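Local atomic coordinates of beta-galactosidase (Trichoderma reesei, PDB entry 3OG2), a protein that probably hydrolyses terminal non-reducing beta-D-galactose residues from beta-D-galactosides, as a glycoside hydrolase of family 35. Residues S74-W79 with P177-S182; G116-A121 with G126-W131; D788-W791 with D795-M798. One frame throughout, in Å; residues are numbered along the deposited sequence.

Interaction 1: S74-W79 with P177-S182; sequences SFYVDW and PENEYS. With GOL (glycerol), chain G.
Y76, at the end of strand 72-76, and N179 meet at the C-terminal mouth of the TIM barrel, through a single hydrogen bond between their side chains. From CB the Y76 ring runs towards the 177-182 loop, with CG anti to the carbonyl carbon (chi1 -80°), and packs on the way against R114, I119 and A121. CE1 then comes 3.4 Å from OD1 of N179, which lies at the ring edge, near the ring plane. At the tip, OH donates to OD1 of N179 over 2.7 Å, from above the carbonyl plane, 41° out of it. Amide and ring planes stand 73° apart. OD1 also accepts from ND2 of N215, and N179 ND2 faces the pocket and gives a nearly straight bond of 2.9 Å to O3 of the glycerol. O2 of that glycerol in turn donates to Y76 OH, 2.9 Å away. E178 OE1 takes the backbone N of N179 and is itself paired with R140. Y76, N179 and E180 all belong to the galactose site, and the glycerol, probably from the crystallisation liquor, occupies it here. OD1 committed to two donors should hold the amide in this rotation, leaving ND2 to donate into the pocket, as it does to the glycerol.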
# COMPACT_ATOMS: atom_id res chain seq x y z
N SER A 74 -7.19 -6.40 -2.54
CA SER A 74 -6.65 -7.37 -1.59
C SER A 74 -6.19 -6.66 -0.34
O SER A 74 -5.58 -5.61 -0.44
CB SER A 74 -5.46 -8.04 -2.31
OG SER A 74 -4.74 -8.89 -1.42
N PHE A 75 -6.51 -7.24 0.84
CA PHE A 75 -6.16 -6.55 2.07
C PHE A 75 -5.65 -7.52 3.11
O PHE A 75 -6.13 -8.65 3.22
CB PHE A 75 -7.34 -5.77 2.63
CG PHE A 75 -8.50 -6.61 3.15
CD1 PHE A 75 -9.47 -7.15 2.29
CD2 PHE A 75 -8.60 -6.86 4.52
CE1 PHE A 75 -10.53 -7.90 2.82
CE2 PHE A 75 -9.68 -7.59 5.03
CZ PHE A 75 -10.64 -8.11 4.18
N TYR A 76 -4.72 -7.03 3.92
CA TYR A 76 -4.29 -7.73 5.13
C TYR A 76 -5.13 -7.24 6.30
O TYR A 76 -5.64 -6.10 6.29
CB TYR A 76 -2.81 -7.44 5.42
CG TYR A 76 -1.80 -8.24 4.63
CD1 TYR A 76 -1.92 -9.63 4.40
CD2 TYR A 76 -0.65 -7.57 4.19
CE1 TYR A 76 -0.92 -10.31 3.69
CE2 TYR A 76 0.33 -8.25 3.49
CZ TYR A 76 0.19 -9.61 3.25
OH TYR A 76 1.18 -10.22 2.54
N VAL A 77 -5.15 -8.08 7.34
CA VAL A 77 -5.58 -7.66 8.68
C VAL A 77 -4.39 -7.86 9.60
O VAL A 77 -3.71 -8.90 9.48
CB VAL A 77 -6.78 -8.46 9.19
CG1 VAL A 77 -7.20 -7.91 10.55
CG2 VAL A 77 -7.92 -8.45 8.19
N ASP A 78 -4.10 -6.89 10.48
CA ASP A 78 -2.94 -6.96 11.36
C ASP A 78 -3.39 -7.38 12.75
O ASP A 78 -3.97 -6.59 13.52
CB ASP A 78 -2.28 -5.57 11.36
CG ASP A 78 -1.03 -5.52 12.17
OD1 ASP A 78 -0.62 -6.48 12.85
OD2 ASP A 78 -0.35 -4.42 12.14
N TRP A 79 -3.09 -8.64 13.10
CA TRP A 79 -3.51 -9.22 14.38
C TRP A 79 -3.01 -8.37 15.54
O TRP A 79 -3.75 -8.18 16.53
CB TRP A 79 -2.92 -10.66 14.40
CG TRP A 79 -3.11 -11.44 15.65
CD1 TRP A 79 -3.94 -11.22 16.75
CD2 TRP A 79 -2.41 -12.66 15.94
NE1 TRP A 79 -3.78 -12.22 17.67
CE2 TRP A 79 -2.84 -13.12 17.21
CE3 TRP A 79 -1.46 -13.41 15.26
CZ2 TRP A 79 -2.36 -14.28 17.79
CZ3 TRP A 79 -0.96 -14.56 15.82
CH2 TRP A 79 -1.42 -14.98 17.08
N PRO A 177 -5.22 -18.01 3.50
CA PRO A 177 -4.74 -18.43 4.78
C PRO A 177 -3.20 -18.30 4.83
O PRO A 177 -2.54 -18.65 3.84
CB PRO A 177 -5.15 -19.91 4.84
CG PRO A 177 -5.26 -20.37 3.42
CD PRO A 177 -5.38 -19.16 2.54
N GLU A 178 -2.64 -17.85 5.96
CA GLU A 178 -1.16 -17.80 6.08
C GLU A 178 -0.60 -16.75 5.11
O GLU A 178 -1.36 -15.91 4.57
CB GLU A 178 -0.50 -19.20 5.93
CG GLU A 178 0.17 -19.71 7.21
CD GLU A 178 1.50 -19.07 7.51
OE1 GLU A 178 2.08 -18.40 6.59
OE2 GLU A 178 2.07 -19.23 8.63
N ASN A 179 0.70 -16.74 4.88
CA ASN A 179 1.29 -15.74 3.97
C ASN A 179 2.67 -16.21 3.56
O ASN A 179 3.53 -16.31 4.45
CB ASN A 179 1.37 -14.37 4.66
CG ASN A 179 1.91 -13.35 3.66
OD1 ASN A 179 1.07 -12.92 2.83
ND2 ASN A 179 3.18 -12.99 3.60
N GLU A 180 2.88 -16.46 2.28
CA GLU A 180 4.21 -16.86 1.79
C GLU A 180 4.81 -17.98 2.66
O GLU A 180 5.96 -17.92 3.11
CB GLU A 180 5.20 -15.68 1.67
CG GLU A 180 4.75 -14.73 0.57
CD GLU A 180 5.77 -13.75 0.10
OE1 GLU A 180 6.76 -13.49 0.82
OE2 GLU A 180 5.63 -13.12 -1.01
N TYR A 181 4.00 -19.01 2.83
CA TYR A 181 4.47 -20.21 3.56
C TYR A 181 5.30 -21.02 2.59
O TYR A 181 4.74 -21.87 1.86
CB TYR A 181 3.24 -20.96 4.13
CG TYR A 181 3.70 -22.18 4.94
CD1 TYR A 181 4.29 -22.01 6.20
CD2 TYR A 181 3.55 -23.47 4.45
CE1 TYR A 181 4.71 -23.13 6.92
CE2 TYR A 181 3.97 -24.56 5.17
CZ TYR A 181 4.54 -24.38 6.40
OH TYR A 181 4.97 -25.49 7.11
N SER A 182 6.60 -20.70 2.50
CA SER A 182 7.34 -21.08 1.30
C SER A 182 8.70 -21.71 1.55
O SER A 182 9.27 -22.29 0.61
CB SER A 182 7.58 -19.81 0.46
OG SER A 182 6.27 -19.32 0.09
C1 GOL G . 5.19 -7.93 1.63
O1 GOL G . 6.42 -8.26 2.31
C2 GOL G . 4.20 -9.09 1.71
O2 GOL G . 3.81 -9.21 3.04
C3 GOL G . 4.83 -10.40 1.24
O3 GOL G . 3.78 -11.39 1.31

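Interaction 2: G116-A121 with G126-W131; sequences GPYINA and GGFPGW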
# COMPACT_ATOMS: atom_id res chain seq x y z
N GLY A 116 -4.00 -13.47 7.69
CA GLY A 116 -2.85 -14.09 8.30
C GLY A 116 -3.19 -15.45 8.90
O GLY A 116 -3.75 -16.29 8.18
N PRO A 117 -2.92 -15.72 10.18
CA PRO A 117 -2.43 -14.81 11.21
C PRO A 117 -1.11 -14.11 10.98
O PRO A 117 -0.99 -12.93 11.36
CB PRO A 117 -2.22 -15.74 12.44
CG PRO A 117 -3.09 -16.92 12.23
CD PRO A 117 -3.25 -17.07 10.74
N TYR A 118 -0.18 -14.74 10.28
CA TYR A 118 1.06 -14.10 9.87
C TYR A 118 0.83 -13.38 8.54
O TYR A 118 0.35 -14.02 7.57
CB TYR A 118 2.18 -15.15 9.73
CG TYR A 118 3.48 -14.38 9.50
CD1 TYR A 118 4.04 -13.66 10.56
CD2 TYR A 118 4.10 -14.35 8.25
CE1 TYR A 118 5.22 -12.95 10.38
CE2 TYR A 118 5.27 -13.62 8.05
CZ TYR A 118 5.81 -12.92 9.13
OH TYR A 118 6.95 -12.16 8.95
N ILE A 119 1.17 -12.07 8.47
CA ILE A 119 1.00 -11.33 7.23
C ILE A 119 2.30 -10.75 6.67
O ILE A 119 2.33 -10.35 5.51
CB ILE A 119 -0.05 -10.17 7.38
CG1 ILE A 119 0.34 -9.14 8.43
CG2 ILE A 119 -1.45 -10.75 7.61
CD1 ILE A 119 -0.48 -7.86 8.37
N ASN A 120 3.38 -10.68 7.46
CA ASN A 120 4.65 -10.05 7.02
C ASN A 120 4.37 -8.56 6.85
O ASN A 120 4.27 -7.86 7.86
CB ASN A 120 5.21 -10.77 5.77
CG ASN A 120 6.71 -10.61 5.69
OD1 ASN A 120 7.45 -11.00 6.63
ND2 ASN A 120 7.22 -10.02 4.61
N ALA A 121 4.21 -8.06 5.62
CA ALA A 121 3.60 -6.76 5.38
C ALA A 121 4.40 -5.57 5.82
O ALA A 121 3.92 -4.41 5.79
CB ALA A 121 2.19 -6.66 5.99
N GLY A 126 5.50 -8.76 11.84
CA GLY A 126 4.83 -9.37 10.72
C GLY A 126 3.35 -9.67 11.03
O GLY A 126 2.76 -10.54 10.36
N GLY A 127 2.77 -8.93 11.95
CA GLY A 127 1.37 -9.11 12.35
C GLY A 127 1.27 -9.79 13.70
O GLY A 127 0.23 -9.70 14.37
N PHE A 128 2.31 -10.50 14.15
CA PHE A 128 2.22 -11.20 15.42
C PHE A 128 2.25 -10.21 16.59
O PHE A 128 3.20 -9.41 16.66
CB PHE A 128 3.44 -12.14 15.57
CG PHE A 128 3.37 -13.40 14.71
CD1 PHE A 128 2.17 -13.91 14.24
CD2 PHE A 128 4.59 -14.04 14.42
CE1 PHE A 128 2.16 -15.12 13.50
CE2 PHE A 128 4.53 -15.25 13.71
CZ PHE A 128 3.33 -15.80 13.29
N PRO A 129 1.31 -10.28 17.51
CA PRO A 129 1.40 -9.44 18.72
C PRO A 129 2.67 -9.78 19.51
O PRO A 129 3.17 -10.93 19.56
CB PRO A 129 0.19 -9.84 19.55
CG PRO A 129 -0.77 -10.43 18.53
CD PRO A 129 0.12 -11.13 17.52
N GLY A 130 3.23 -8.78 20.20
CA GLY A 130 4.49 -8.97 20.91
C GLY A 130 4.40 -10.02 22.03
O GLY A 130 5.45 -10.55 22.43
N TRP A 131 3.18 -10.30 22.52
CA TRP A 131 3.09 -11.38 23.52
C TRP A 131 3.40 -12.76 22.96
O TRP A 131 3.61 -13.67 23.77
CB TRP A 131 1.75 -11.30 24.21
CG TRP A 131 0.50 -11.15 23.41
CD1 TRP A 131 -0.15 -10.01 23.14
CD2 TRP A 131 -0.27 -12.22 22.83
NE1 TRP A 131 -1.28 -10.23 22.41
CE2 TRP A 131 -1.38 -11.58 22.21
CE3 TRP A 131 -0.15 -13.62 22.77
CZ2 TRP A 131 -2.38 -12.28 21.52
CZ3 TRP A 131 -1.17 -14.28 22.08
CH2 TRP A 131 -2.25 -13.63 21.47
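Y118 and G126 pack face to backbone inside the loop that follows strand 110-116 of the TIM barrel, a loop that supplies I119, N120 and A121 to the galactose site. The tight part centres on the carbonyl of G126. Its oxygen lies over one face of the Y118 ring, 3.4 Å from CD1, and accepts two backbone N-H groups: I119 N at 2.9 Å, nearly in line with the C=O bond, and N120 N at 3.0 Å, tilted from the carbonyl plane. G126 CA returns a CH...O contact to N120 O and lies 3.6 Å from CE1 of Y118; G126 and G127 both have positive phi.

Towards F128 the contact is close but apolar. The Y118 and F128 rings meet obliquely, centroids 4.9 Å apart and planes at 55°, with CD1 of Y118 over one face of F128. Packing is looser at the margins, where P117 C lies 4.3 Å from CE1 of F128 and I119 CG1 4.1 Å from G127 CA. P117, preceded by a cis peptide bond, leans its own ring on helix 144-163. Both parts are buried. With CG anti to the backbone N (chi1 -172°), the Y118 ring extends past G126 to N120, where OH donates in the carbonyl plane to a lone pair of N120 OD1, 2.6 Å away.

Interaction 3: D788-W791 with D795-M798; sequences DENW and DDSM. With GLC (alpha-D-glucopyranose), chain C.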
# COMPACT_ATOMS: atom_id res chain seq x y z
N ASP A 788 10.58 -7.42 14.86
CA ASP A 788 10.96 -7.93 13.56
C ASP A 788 9.89 -8.87 12.99
O ASP A 788 9.08 -9.45 13.73
CB ASP A 788 12.28 -8.72 13.66
CG ASP A 788 13.47 -7.81 13.98
OD1 ASP A 788 13.44 -6.57 13.79
OD2 ASP A 788 14.53 -8.34 14.41
N GLU A 789 9.92 -9.03 11.67
CA GLU A 789 9.17 -10.04 10.96
C GLU A 789 9.69 -11.45 11.24
O GLU A 789 10.70 -11.67 11.93
CB GLU A 789 9.22 -9.73 9.43
CG GLU A 789 8.35 -8.52 9.09
CD GLU A 789 8.54 -8.10 7.65
OE1 GLU A 789 9.72 -8.22 7.13
OE2 GLU A 789 7.57 -7.66 7.02
N ASN A 790 8.93 -12.43 10.71
CA ASN A 790 9.20 -13.85 10.95
C ASN A 790 8.99 -14.60 9.65
O ASN A 790 8.23 -15.57 9.55
CB ASN A 790 8.26 -14.37 12.06
CG ASN A 790 8.86 -15.58 12.76
OD1 ASN A 790 9.42 -15.43 13.84
ND2 ASN A 790 8.76 -16.79 12.18
N TRP A 791 9.72 -14.14 8.61
CA TRP A 791 9.47 -14.63 7.27
C TRP A 791 9.92 -16.05 7.05
O TRP A 791 9.39 -16.74 6.17
CB TRP A 791 10.13 -13.70 6.21
CG TRP A 791 9.65 -14.09 4.85
CD1 TRP A 791 8.50 -13.68 4.23
CD2 TRP A 791 10.31 -14.97 3.93
NE1 TRP A 791 8.40 -14.25 3.00
CE2 TRP A 791 9.49 -15.04 2.77
CE3 TRP A 791 11.53 -15.67 4.05
CZ2 TRP A 791 9.85 -15.82 1.69
CZ3 TRP A 791 11.88 -16.45 2.95
CH2 TRP A 791 11.04 -16.50 1.82
N ASP A 795 12.68 -20.10 12.19
CA ASP A 795 13.61 -19.09 12.67
C ASP A 795 12.71 -18.08 13.37
O ASP A 795 12.03 -17.32 12.64
CB ASP A 795 14.32 -18.45 11.50
CG ASP A 795 15.31 -17.39 11.92
OD1 ASP A 795 15.38 -17.25 13.15
OD2 ASP A 795 15.98 -16.77 11.04
N ASP A 796 12.66 -18.09 14.65
CA ASP A 796 11.72 -17.26 15.42
C ASP A 796 12.18 -15.82 15.50
O ASP A 796 12.21 -15.24 16.60
CB ASP A 796 11.58 -17.88 16.82
CG ASP A 796 10.55 -18.98 16.97
OD1 ASP A 796 9.76 -19.23 16.05
OD2 ASP A 796 10.53 -19.64 18.05
N SER A 797 12.55 -15.22 14.36
CA SER A 797 13.10 -13.88 14.40
C SER A 797 12.20 -12.81 14.96
O SER A 797 12.69 -11.79 15.47
CB SER A 797 13.51 -13.47 12.96
OG SER A 797 12.43 -13.65 12.06
N MET A 798 10.87 -13.02 14.92
CA MET A 798 9.98 -12.01 15.56
C MET A 798 10.21 -11.95 17.07
O MET A 798 9.87 -10.95 17.71
CB MET A 798 8.54 -12.36 15.17
CG MET A 798 7.51 -11.55 15.96
SD MET A 798 6.97 -12.49 17.43
CE MET A 798 6.21 -11.13 18.34
C1 GLC C . 15.23 -7.84 3.19
C2 GLC C . 14.62 -8.74 2.14
C3 GLC C . 13.18 -9.16 2.31
C4 GLC C . 12.80 -9.33 3.77
C5 GLC C . 13.22 -8.04 4.50
C6 GLC C . 12.51 -7.93 5.80
O2 GLC C . 14.77 -8.17 0.85
O3 GLC C . 13.00 -10.38 1.61
O4 GLC C . 11.41 -9.50 3.93
O5 GLC C . 14.63 -7.94 4.47
O6 GLC C . 13.03 -7.29 6.91
O HOH W 1 11.35 -8.56 17.32
O HOH W 2 15.08 -10.75 14.48
O HOH W 3 9.31 -19.59 13.33
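The amide of N790 and the hydroxyl of S797 tie 788-791 to 795-798, each gripping the other segment's backbone. OD1 of N790 accepts the N-H of M798 at 3.0 Å in a nearly straight bond (168°), tilted 22° from the amide plane. In the opposite sense, OG of S797 donates to the carbonyl O of E789 over 2.6 Å. The torsion of S797 accounts for this reach: chi1 of 53° sets OG between its own backbone N and carbonyl carbon, turned towards the neighbouring segment. Apolar packing completes this shell, with CB of N790 3.7 Å from CB of M798. The carbonyl O of D788 touches M798 CA at 3.3 Å through a CH...O contact; it is buried without a conventional hydrogen-bond partner.

Waters bridge the next shell. One joins D788 N to M798 O, another D788 OD2 to S797 O, and a third runs from ND2 of N790 to OD1 of D796, 2.8 Å from the latter. D796 centres an inverse gamma turn, and S797 and M798 follow in 3-10 conformation.

Further out, D788 OD1 forms a salt bridge with R802, and D796 OD2 with K799, which directly follows 795-798. Residues of the catalytic domain reach in as well. R140 donates to the carbonyl O of N790, L139 N to D796 OD1, and E122 N to OE2 of E789. OE1 of E789 lies 3.1 Å from C6 of the glucose of a glycan attached to the protein. This is an irregular loop between strands 775-782 and 803-811, held by side chain-to-backbone bonds rather than strand pairing, through which a C-terminal all-beta part of the protein abuts the rim of the TIM-barrel active site.

The three interactions touch one another beside the galactose site. Interactions 1 and 2, with centres about 8 Å apart, both belong to the TIM barrel: E178 N probably bonds to G116 O at 2.9 Å, and N179 CB packs on Y118 O. Interaction 3 comes from far along the sequence, yet its centre lies about 9 Å from that of interaction 2 and about 14 Å from that of interaction 1. It joins the former through Y118 OH and N790 N, 2.7 Å apart, and the latter through W791 NE1 and E180 OE1, 2.8 Å apart, both probable hydrogen bonds. Interaction 2 adds N120 ND2 and A121 N to the glycerol's partners, and E122 and E278 also bond it.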